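Local coordinates for aminotransferase (Neisseria meningitidis Z2491, PDB 3JTX), which probably transfers amino groups between amino acids and 2-oxo acids, using pyridoxal 5'-phosphate held on a lysine as a Schiff base, as in class I and II aminotransferases, at residues L71-A76 and V88-E93; Q22-P27 and N344-A349; T4-L9 and T137-G142; S181-D186 and L322-F327. One frame throughout, in Å; residues are numbered along the deposited sequence.

Interaction 1 (L71-A76 and V88-E93); sequences LRQACA and VDADNE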
# COMPACT_ATOMS: atom_id res chain seq x y z
N LEU A 71 -13.30 1.26 -13.71
CA LEU A 71 -12.61 2.32 -12.96
C LEU A 71 -11.59 3.05 -13.84
O LEU A 71 -11.52 4.27 -13.83
CB LEU A 71 -11.93 1.80 -11.69
CG LEU A 71 -11.02 2.78 -10.93
CD1 LEU A 71 -11.81 4.04 -10.55
CD2 LEU A 71 -10.40 2.09 -9.70
N ARG A 72 -10.77 2.31 -14.60
CA ARG A 72 -9.79 2.97 -15.46
C ARG A 72 -10.50 3.85 -16.51
O ARG A 72 -10.02 4.94 -16.86
CB ARG A 72 -8.83 1.95 -16.08
CG ARG A 72 -7.79 1.45 -15.07
CD ARG A 72 -6.83 0.43 -15.62
NE ARG A 72 -7.41 -0.91 -15.52
CZ ARG A 72 -7.91 -1.61 -16.53
NH1 ARG A 72 -7.90 -1.14 -17.76
NH2 ARG A 72 -8.40 -2.80 -16.31
N GLN A 73 -11.66 3.40 -16.97
CA GLN A 73 -12.44 4.15 -17.95
C GLN A 73 -13.07 5.40 -17.34
O GLN A 73 -13.15 6.45 -18.02
CB GLN A 73 -13.50 3.26 -18.63
CG GLN A 73 -14.18 3.92 -19.81
CD GLN A 73 -13.21 4.30 -20.92
OE1 GLN A 73 -12.37 3.49 -21.31
NE2 GLN A 73 -13.31 5.52 -21.43
N ALA A 74 -13.50 5.32 -16.08
CA ALA A 74 -14.01 6.50 -15.37
C ALA A 74 -12.90 7.56 -15.25
O ALA A 74 -13.15 8.76 -15.41
CB ALA A 74 -14.51 6.12 -13.99
N CYS A 75 -11.68 7.11 -14.97
CA CYS A 75 -10.54 8.02 -14.93
C CYS A 75 -10.28 8.64 -16.30
O CYS A 75 -10.06 9.85 -16.39
CB CYS A 75 -9.30 7.32 -14.41
SG CYS A 75 -9.49 6.75 -12.71
N ALA A 76 -10.29 7.82 -17.34
CA ALA A 76 -10.10 8.28 -18.73
C ALA A 76 -11.17 9.30 -19.13
O ALA A 76 -10.87 10.33 -19.75
CB ALA A 76 -10.09 7.11 -19.69
N VAL A 88 -6.75 9.69 -23.16
CA VAL A 88 -5.80 8.82 -22.46
C VAL A 88 -6.42 7.42 -22.44
O VAL A 88 -7.59 7.25 -22.12
CB VAL A 88 -5.57 9.35 -21.01
CG1 VAL A 88 -4.72 8.39 -20.17
CG2 VAL A 88 -4.95 10.75 -21.06
N ASP A 89 -5.64 6.41 -22.80
CA ASP A 89 -6.19 5.07 -23.04
C ASP A 89 -6.33 4.31 -21.72
O ASP A 89 -5.34 4.02 -21.07
CB ASP A 89 -5.26 4.32 -24.02
CG ASP A 89 -5.80 2.95 -24.44
OD1 ASP A 89 -6.69 2.39 -23.77
OD2 ASP A 89 -5.32 2.44 -25.47
N ALA A 90 -7.57 3.99 -21.33
CA ALA A 90 -7.85 3.26 -20.10
C ALA A 90 -7.17 1.88 -20.07
O ALA A 90 -6.81 1.39 -19.01
CB ALA A 90 -9.37 3.12 -19.88
N ASP A 91 -6.97 1.28 -21.24
CA ASP A 91 -6.35 -0.06 -21.33
C ASP A 91 -4.85 -0.10 -21.00
O ASP A 91 -4.35 -1.17 -20.65
CB ASP A 91 -6.48 -0.65 -22.75
CG ASP A 91 -7.92 -0.94 -23.16
OD1 ASP A 91 -8.77 -1.24 -22.29
OD2 ASP A 91 -8.20 -0.91 -24.38
N ASN A 92 -4.12 1.02 -21.15
CA ASN A 92 -2.68 0.93 -20.90
C ASN A 92 -1.99 2.18 -20.36
O ASN A 92 -0.82 2.10 -20.01
CB ASN A 92 -1.93 0.37 -22.13
CG ASN A 92 -2.04 1.26 -23.35
OD1 ASN A 92 -2.46 2.41 -23.27
ND2 ASN A 92 -1.65 0.72 -24.50
N GLU A 93 -2.71 3.29 -20.20
CA GLU A 93 -2.12 4.55 -19.72
C GLU A 93 -2.59 5.01 -18.35
O GLU A 93 -2.24 6.11 -17.92
CB GLU A 93 -2.36 5.67 -20.73
CG GLU A 93 -1.57 5.50 -22.02
CD GLU A 93 -1.71 6.67 -22.97
OE1 GLU A 93 -2.86 7.01 -23.33
OE2 GLU A 93 -0.66 7.24 -23.37
O HOH W 1 -10.01 4.34 -22.87
O HOH W 2 -9.15 10.53 -21.86

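Interaction 2 (Q22-P27 and N344-A349); sequences QGISAP and NLWQKA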
# COMPACT_ATOMS: atom_id res chain seq x y z
N GLN A 22 7.57 25.86 22.23
CA GLN A 22 7.87 25.29 23.56
C GLN A 22 7.69 26.28 24.67
O GLN A 22 8.39 27.29 24.72
CB GLN A 22 9.30 24.72 23.62
N GLY A 23 6.75 26.00 25.56
CA GLY A 23 6.50 26.84 26.72
C GLY A 23 5.87 28.19 26.41
O GLY A 23 6.00 29.14 27.20
N ILE A 24 5.21 28.30 25.26
CA ILE A 24 4.39 29.46 24.96
C ILE A 24 2.97 28.92 24.94
O ILE A 24 2.65 27.99 24.18
CB ILE A 24 4.72 30.10 23.59
CG1 ILE A 24 6.19 30.54 23.50
CG2 ILE A 24 3.82 31.30 23.33
CD1 ILE A 24 6.75 30.60 22.01
N SER A 25 2.13 29.47 25.80
CA SER A 25 0.73 29.05 25.87
C SER A 25 -0.15 30.04 25.11
O SER A 25 0.16 31.23 25.02
CB SER A 25 0.26 28.91 27.33
OG SER A 25 0.28 27.54 27.71
N ALA A 26 -1.23 29.52 24.53
CA ALA A 26 -2.24 30.35 23.90
C ALA A 26 -3.09 30.95 25.02
O ALA A 26 -3.18 30.37 26.10
CB ALA A 26 -3.11 29.51 22.99
N PRO A 27 -3.74 32.09 24.77
CA PRO A 27 -4.55 32.71 25.83
C PRO A 27 -5.64 31.79 26.39
O PRO A 27 -6.19 30.97 25.68
CB PRO A 27 -5.17 33.93 25.14
CG PRO A 27 -4.27 34.19 23.95
CD PRO A 27 -3.86 32.83 23.50
N ASN A 344 3.99 34.67 17.59
CA ASN A 344 3.12 35.80 18.00
C ASN A 344 1.63 35.49 17.79
O ASN A 344 0.79 35.78 18.66
CB ASN A 344 3.55 37.07 17.26
CG ASN A 344 2.88 38.32 17.80
OD1 ASN A 344 2.73 38.49 19.01
ND2 ASN A 344 2.49 39.22 16.90
N LEU A 345 1.30 34.87 16.67
CA LEU A 345 -0.09 34.51 16.39
C LEU A 345 -0.63 33.50 17.39
O LEU A 345 -1.81 33.55 17.76
CB LEU A 345 -0.26 33.96 14.97
CG LEU A 345 -0.05 34.94 13.80
CD1 LEU A 345 -0.66 34.35 12.52
CD2 LEU A 345 -0.58 36.30 14.08
N TRP A 346 0.24 32.58 17.81
CA TRP A 346 -0.14 31.56 18.80
C TRP A 346 -0.32 32.17 20.18
O TRP A 346 -1.35 31.95 20.83
CB TRP A 346 0.90 30.44 18.84
CG TRP A 346 0.65 29.45 19.92
CD1 TRP A 346 1.41 29.25 21.04
CD2 TRP A 346 -0.44 28.53 20.00
NE1 TRP A 346 0.87 28.25 21.80
CE2 TRP A 346 -0.26 27.78 21.19
CE3 TRP A 346 -1.54 28.26 19.19
CZ2 TRP A 346 -1.16 26.79 21.59
CZ3 TRP A 346 -2.43 27.27 19.58
CH2 TRP A 346 -2.23 26.55 20.78
N GLN A 347 0.66 32.96 20.62
CA GLN A 347 0.63 33.55 21.95
C GLN A 347 -0.50 34.56 22.10
O GLN A 347 -1.09 34.67 23.17
CB GLN A 347 1.97 34.23 22.29
CG GLN A 347 2.03 34.80 23.73
CD GLN A 347 3.29 35.61 24.00
OE1 GLN A 347 4.16 35.73 23.14
NE2 GLN A 347 3.40 36.15 25.20
N LYS A 348 -0.78 35.33 21.04
CA LYS A 348 -1.78 36.41 21.14
C LYS A 348 -3.20 35.99 20.74
O LYS A 348 -4.15 36.59 21.21
CB LYS A 348 -1.39 37.60 20.27
CG LYS A 348 -0.04 38.22 20.58
CD LYS A 348 -0.07 39.07 21.82
CE LYS A 348 1.30 39.69 22.11
NZ LYS A 348 2.01 40.24 20.89
N ALA A 349 -3.34 34.99 19.87
CA ALA A 349 -4.66 34.68 19.27
C ALA A 349 -4.99 33.20 19.16
O ALA A 349 -6.05 32.83 18.63
CB ALA A 349 -4.77 35.34 17.90

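Interaction 3 (T4-L9 and T137-G142); sequences TLLKQL and TLLGGG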
# COMPACT_ATOMS: atom_id res chain seq x y z
N THR A 4 18.90 4.79 11.06
CA THR A 4 19.30 6.16 11.40
C THR A 4 18.60 7.18 10.48
O THR A 4 18.20 8.24 10.93
CB THR A 4 20.84 6.34 11.41
OG1 THR A 4 21.39 5.94 10.15
CG2 THR A 4 21.46 5.49 12.54
N LEU A 5 18.44 6.83 9.20
CA LEU A 5 17.71 7.68 8.25
C LEU A 5 16.25 7.85 8.67
O LEU A 5 15.71 8.96 8.70
CB LEU A 5 17.79 7.09 6.83
CG LEU A 5 16.97 7.81 5.75
CD1 LEU A 5 17.39 9.27 5.63
CD2 LEU A 5 17.10 7.08 4.40
N LEU A 6 15.61 6.74 9.03
CA LEU A 6 14.22 6.77 9.48
C LEU A 6 14.05 7.62 10.75
O LEU A 6 13.04 8.29 10.92
CB LEU A 6 13.71 5.34 9.74
CG LEU A 6 13.47 4.53 8.46
CD1 LEU A 6 13.25 3.04 8.75
CD2 LEU A 6 12.29 5.13 7.68
N LYS A 7 15.04 7.59 11.64
CA LYS A 7 15.01 8.41 12.86
C LYS A 7 15.12 9.89 12.51
O LYS A 7 14.56 10.74 13.18
CB LYS A 7 16.14 8.02 13.83
CG LYS A 7 15.90 6.68 14.53
CD LYS A 7 17.07 6.24 15.42
CE LYS A 7 16.97 6.75 16.86
NZ LYS A 7 17.86 5.95 17.82
N GLN A 8 15.85 10.18 11.44
CA GLN A 8 16.12 11.54 11.02
C GLN A 8 14.94 12.20 10.30
O GLN A 8 14.62 13.35 10.55
CB GLN A 8 17.35 11.53 10.13
CG GLN A 8 17.84 12.90 9.73
CD GLN A 8 17.68 13.15 8.25
OE1 GLN A 8 18.35 12.53 7.40
NE2 GLN A 8 16.78 14.07 7.93
N LEU A 9 14.31 11.45 9.42
CA LEU A 9 13.21 11.98 8.60
C LEU A 9 11.99 12.43 9.44
O LEU A 9 11.59 11.74 10.39
CB LEU A 9 12.82 10.94 7.54
CG LEU A 9 13.87 10.69 6.44
CD1 LEU A 9 13.48 9.47 5.64
CD2 LEU A 9 14.06 11.91 5.52
N THR A 137 13.04 9.43 -2.06
CA THR A 137 14.35 9.49 -2.68
C THR A 137 15.41 8.90 -1.77
O THR A 137 16.14 8.00 -2.19
CB THR A 137 14.70 10.94 -3.07
OG1 THR A 137 13.71 11.42 -4.01
CG2 THR A 137 16.12 11.02 -3.67
N LEU A 138 15.47 9.36 -0.52
CA LEU A 138 16.52 8.93 0.42
C LEU A 138 16.36 7.45 0.79
O LEU A 138 17.33 6.69 0.77
CB LEU A 138 16.55 9.84 1.66
CG LEU A 138 17.02 11.28 1.39
CD1 LEU A 138 17.02 12.14 2.66
CD2 LEU A 138 18.39 11.34 0.71
N LEU A 139 15.14 7.02 1.08
CA LEU A 139 14.91 5.60 1.37
C LEU A 139 15.19 4.72 0.16
O LEU A 139 15.56 3.57 0.33
CB LEU A 139 13.51 5.34 1.94
CG LEU A 139 13.31 5.89 3.35
CD1 LEU A 139 11.82 6.03 3.66
CD2 LEU A 139 14.05 5.02 4.39
N GLY A 140 15.04 5.25 -1.05
CA GLY A 140 15.43 4.52 -2.26
C GLY A 140 16.91 4.52 -2.63
O GLY A 140 17.29 3.96 -3.65
N GLY A 141 17.74 5.14 -1.80
CA GLY A 141 19.19 5.20 -2.06
C GLY A 141 19.60 6.28 -3.05
O GLY A 141 20.73 6.27 -3.53
N GLY A 142 18.71 7.22 -3.33
CA GLY A 142 19.01 8.32 -4.24
C GLY A 142 19.47 9.54 -3.48
O GLY A 142 19.35 9.62 -2.26

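Interaction 4 (S181-D186 and L322-F327); sequences SGSVLD and LPDASF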
# COMPACT_ATOMS: atom_id res chain seq x y z
N SER A 181 3.03 26.97 -2.26
CA SER A 181 2.93 28.30 -2.92
C SER A 181 1.63 28.56 -3.69
O SER A 181 1.32 29.72 -4.00
CB SER A 181 4.13 28.52 -3.86
OG SER A 181 3.97 27.81 -5.08
N GLY A 182 0.90 27.49 -4.02
CA GLY A 182 -0.30 27.57 -4.84
C GLY A 182 -0.01 27.75 -6.33
O GLY A 182 -0.93 27.80 -7.15
N SER A 183 1.27 27.83 -6.69
CA SER A 183 1.66 28.13 -8.05
C SER A 183 1.31 26.99 -8.99
O SER A 183 1.53 25.81 -8.66
CB SER A 183 3.17 28.37 -8.15
OG SER A 183 3.54 28.61 -9.52
N VAL A 184 0.78 27.35 -10.16
CA VAL A 184 0.51 26.37 -11.21
C VAL A 184 1.57 26.55 -12.30
O VAL A 184 1.69 27.63 -12.90
CB VAL A 184 -0.92 26.55 -11.77
CG1 VAL A 184 -1.16 25.69 -13.01
CG2 VAL A 184 -1.96 26.21 -10.67
N LEU A 185 2.37 25.51 -12.55
CA LEU A 185 3.40 25.58 -13.58
C LEU A 185 2.71 25.86 -14.92
O LEU A 185 1.72 25.21 -15.28
CB LEU A 185 4.21 24.29 -13.63
CG LEU A 185 5.50 24.36 -14.44
CD1 LEU A 185 6.48 25.37 -13.83
CD2 LEU A 185 6.14 22.99 -14.59
N ASP A 186 3.22 26.84 -15.66
CA ASP A 186 2.52 27.28 -16.85
C ASP A 186 3.15 26.69 -18.12
O ASP A 186 4.04 25.85 -18.04
CB ASP A 186 2.42 28.79 -16.87
CG ASP A 186 3.77 29.49 -16.89
OD1 ASP A 186 4.84 28.83 -17.00
OD2 ASP A 186 3.76 30.73 -16.75
N LEU A 322 -4.43 36.48 -4.42
CA LEU A 322 -5.04 35.17 -4.62
C LEU A 322 -4.00 34.24 -5.24
O LEU A 322 -3.34 34.62 -6.19
CB LEU A 322 -6.23 35.32 -5.56
CG LEU A 322 -7.25 34.20 -5.70
CD1 LEU A 322 -8.00 33.96 -4.41
CD2 LEU A 322 -8.22 34.62 -6.81
N PRO A 323 -3.82 33.02 -4.70
CA PRO A 323 -2.90 32.09 -5.36
C PRO A 323 -3.46 31.57 -6.68
O PRO A 323 -4.65 31.81 -6.99
CB PRO A 323 -2.76 30.97 -4.34
CG PRO A 323 -4.06 30.96 -3.63
CD PRO A 323 -4.52 32.40 -3.57
N ASP A 324 -2.64 30.87 -7.47
CA ASP A 324 -3.11 30.33 -8.76
C ASP A 324 -4.19 29.28 -8.49
O ASP A 324 -5.19 29.18 -9.22
CB ASP A 324 -1.98 29.66 -9.57
CG ASP A 324 -0.91 30.64 -10.08
OD1 ASP A 324 -1.12 31.87 -10.07
OD2 ASP A 324 0.17 30.16 -10.51
N ALA A 325 -3.97 28.48 -7.46
CA ALA A 325 -4.88 27.40 -7.06
C ALA A 325 -4.48 26.87 -5.68
O ALA A 325 -3.59 27.43 -5.03
CB ALA A 325 -4.89 26.28 -8.12
N SER A 326 -5.10 25.77 -5.25
CA SER A 326 -4.92 25.17 -3.91
C SER A 326 -5.67 25.96 -2.84
O SER A 326 -6.23 27.02 -3.13
CB SER A 326 -3.45 25.01 -3.50
OG SER A 326 -2.98 26.14 -2.77
N PHE A 327 -5.71 25.39 -1.63
CA PHE A 327 -6.32 26.05 -0.47
C PHE A 327 -5.31 26.69 0.48
O PHE A 327 -5.64 26.99 1.64
CB PHE A 327 -7.35 25.13 0.26
CG PHE A 327 -6.84 23.77 0.69
CD1 PHE A 327 -5.74 23.63 1.53
CD2 PHE A 327 -7.54 22.62 0.33
CE1 PHE A 327 -5.33 22.38 1.97
CE2 PHE A 327 -7.12 21.36 0.75
CZ PHE A 327 -6.02 21.25 1.58
O HOH W 3 0.23 30.99 -6.41
O HOH W 4 2.93 31.22 -10.57
O HOH W 5 -0.10 29.80 -13.74

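Interaction 1 (L71-A76 and V88-E93)
The aliphatic part of Arg-72 lies over the backbone carbonyl of Ala-90, with CB 3.6 Å and CD 3.5 Å from Ala-90 O, and its head then takes the same oxygen. A bend at chi3 (-86°) turns NE off the line of the chain, and NH1 donates to Ala-90 O at 3.0 Å. The acceptor lies in the guanidinium plane, while the nitrogen sits above the carbonyl plane. Two more carbonyls, of Ala-66 and Gly-67, take NE and NH2, so three backbone oxygens fix the rotation of this head. On the helix side, Ala-90 CB settles against Arg-72 O at 3.6 Å and Ala-76 CB at 4.1 Å, with Gln-73 OE1 at 3.3 Å. Water 1 accepts from Ala-90 N and donates to Gln-73 OE1, whose NE2 is held by Asn-77. A second water joins Ala-76 O to Val-88 N. The loop carries its own order: Asp-89 N donates to Glu-93 OE1 at 2.9 Å, an oxygen that also pairs with Arg-234, and Asp-89 OD1 accepts from Asp-91 N, which makes an Asx turn. That turn is set against helix 69-82, in the loop that returns the chain from that helix to strand 94-97, an outermost strand of the large mixed sheet.

Interaction 2 (Q22-P27 and N344-A349)
Trp-346 NE1 donates to Ile-24 O at 3.0 Å, and this bond ties the loop 22-27 to helix 338-349. The oxygen lies in the indole plane, at its edge, whereas NE1 stands above the plane of the Ile-24 carbonyl, and the bond is somewhat bent, 151° at the hydrogen. Chi1 of 174° sets CG anti to the backbone N of Trp-346; the ring beyond it comes up to the loop. Two residues on from the acceptor, Ala-26 CB sits over one face of the six-membered ring, 3.7 Å from its centroid, in a CH-pi contact displaced toward CZ2. The indole is thus gripped at its N-H edge and on a face by a single run of chain. Ile-24 CG2 spans Gln-347 CB at 3.6 Å and Trp-346 CD1 at 3.9 Å, so it packs on both residues. Backbone carbonyls receive the rest of the loop: Ala-26 CA makes a CA-H...O contact with Trp-346 O, and Pro-27 CG rests 3.3 Å from Gln-347 O. The contact lies at the surface. Trp-346 also touches Met-21, Ala-32 and Gln-352 of strand 351-352, which pairs in parallel with strand 33-34, while Leu-345 packs on Ile-391 and Leu-394 of helix 381-394.

Interaction 3 (T4-L9 and T137-G142)
Leu-5 points from helix 2-8 at the end of helix 131-139, its CB leading toward Leu-138 and Leu-139. Its CG is anti to the backbone N (chi1 175°), and from there the two methyls divide the opposing surface. CD1 goes to Leu-138, with the CB and CD1 of that residue both 4.1 Å away. CD2 enters the angle between the two opposing leucines: it lies 3.7 Å from Leu-138 O, 3.9 Å from Leu-138 CB and 3.7 Å from Leu-139 CD2. The side chains of Leu-5 and Leu-138 stand at about a right angle to each other, while those of Leu-5 and Leu-139 meet at a slant.

Helix 131-139 finishes here in a Schellman motif. Gly-142 N bonds to Thr-137 O and Gly-141 N to Leu-138 O, with Gly-141 at positive phi, so the contact uses the last turn of the helix just before the chain swings off to strand 143-148, an outermost strand of the large mixed sheet.

Leu-139 CD2 also receives Leu-6, whose CD2 comes to 3.7 Å, and the two side chains cross at about a right angle; a single methyl is therefore shared by two consecutive residues of the N-terminal helix. Leu-9, where the chain leaves helix 2-8, completes the apolar patch, its CD2 reaching Leu-138 CD1 at 4.1 Å. No hydrogen bond joins the two segments. Tyr-273 of the second subunit packs on Leu-9 and Leu-139, and Asn-266 of that subunit on Leu-6.

Interaction 4 (S181-D186 and L322-F327)
Two irregular loops run past each other with Gly-182 closest to Ala-325 and Ser-183 to Asp-324, and a weak bond from Ala-325 N to Gly-182 O (3.1 Å) is their sole backbone link. Asp-324 supplies the stronger tie. Chi1 (-67°) puts its CG beside the backbone N; from there OD2 accepts from Val-184 N at 2.9 Å, almost straight (176°) and through the anti lone pair. Water 4, bound to Ser-183 OG, donates to the same oxygen, as does water 5, in a longer bond, while also donating to Val-184 O; the three donors would be expected to favour a charged carboxylate. Ser-183 OG is also bonded to Ser-153 O. Gly-182 has positive phi (77°), and its CA lies 4.2 Å from Pro-323 CB. It follows Ser-181, whose OG accepts from Ser-183 N in an ST turn, in the chain between strand 169-175 and helix 187-200, which Asp-186 caps. Val-184 CG2 packs on Asp-324 CB at 3.6 Å and Ala-325 CB at 3.9 Å. Water 3 bridges Ser-181 O and Asp-324 N, and Ser-326 OG lies 3.7 Å from Gly-182 CA.

The four contacts are separate, none touching another. Interaction 4 is the most central, its centre 11 Å from that of the chain; it joins the loop leaving strand 169-175 of the large sheet to the one entering strand 328-332 of the small antiparallel sheet. Interactions 1 and 2 lie on opposite sides of the chain's centre, with centres 50 Å apart. Interaction 3, 34 Å from each of them between centres, is the one that meets the second subunit. Interactions 2 and 3 alternate along the chain, each fastening an N-terminal segment to a distant part. The lysine that bears the cofactor, Lys-245, follows strand 237-242 of the large sheet.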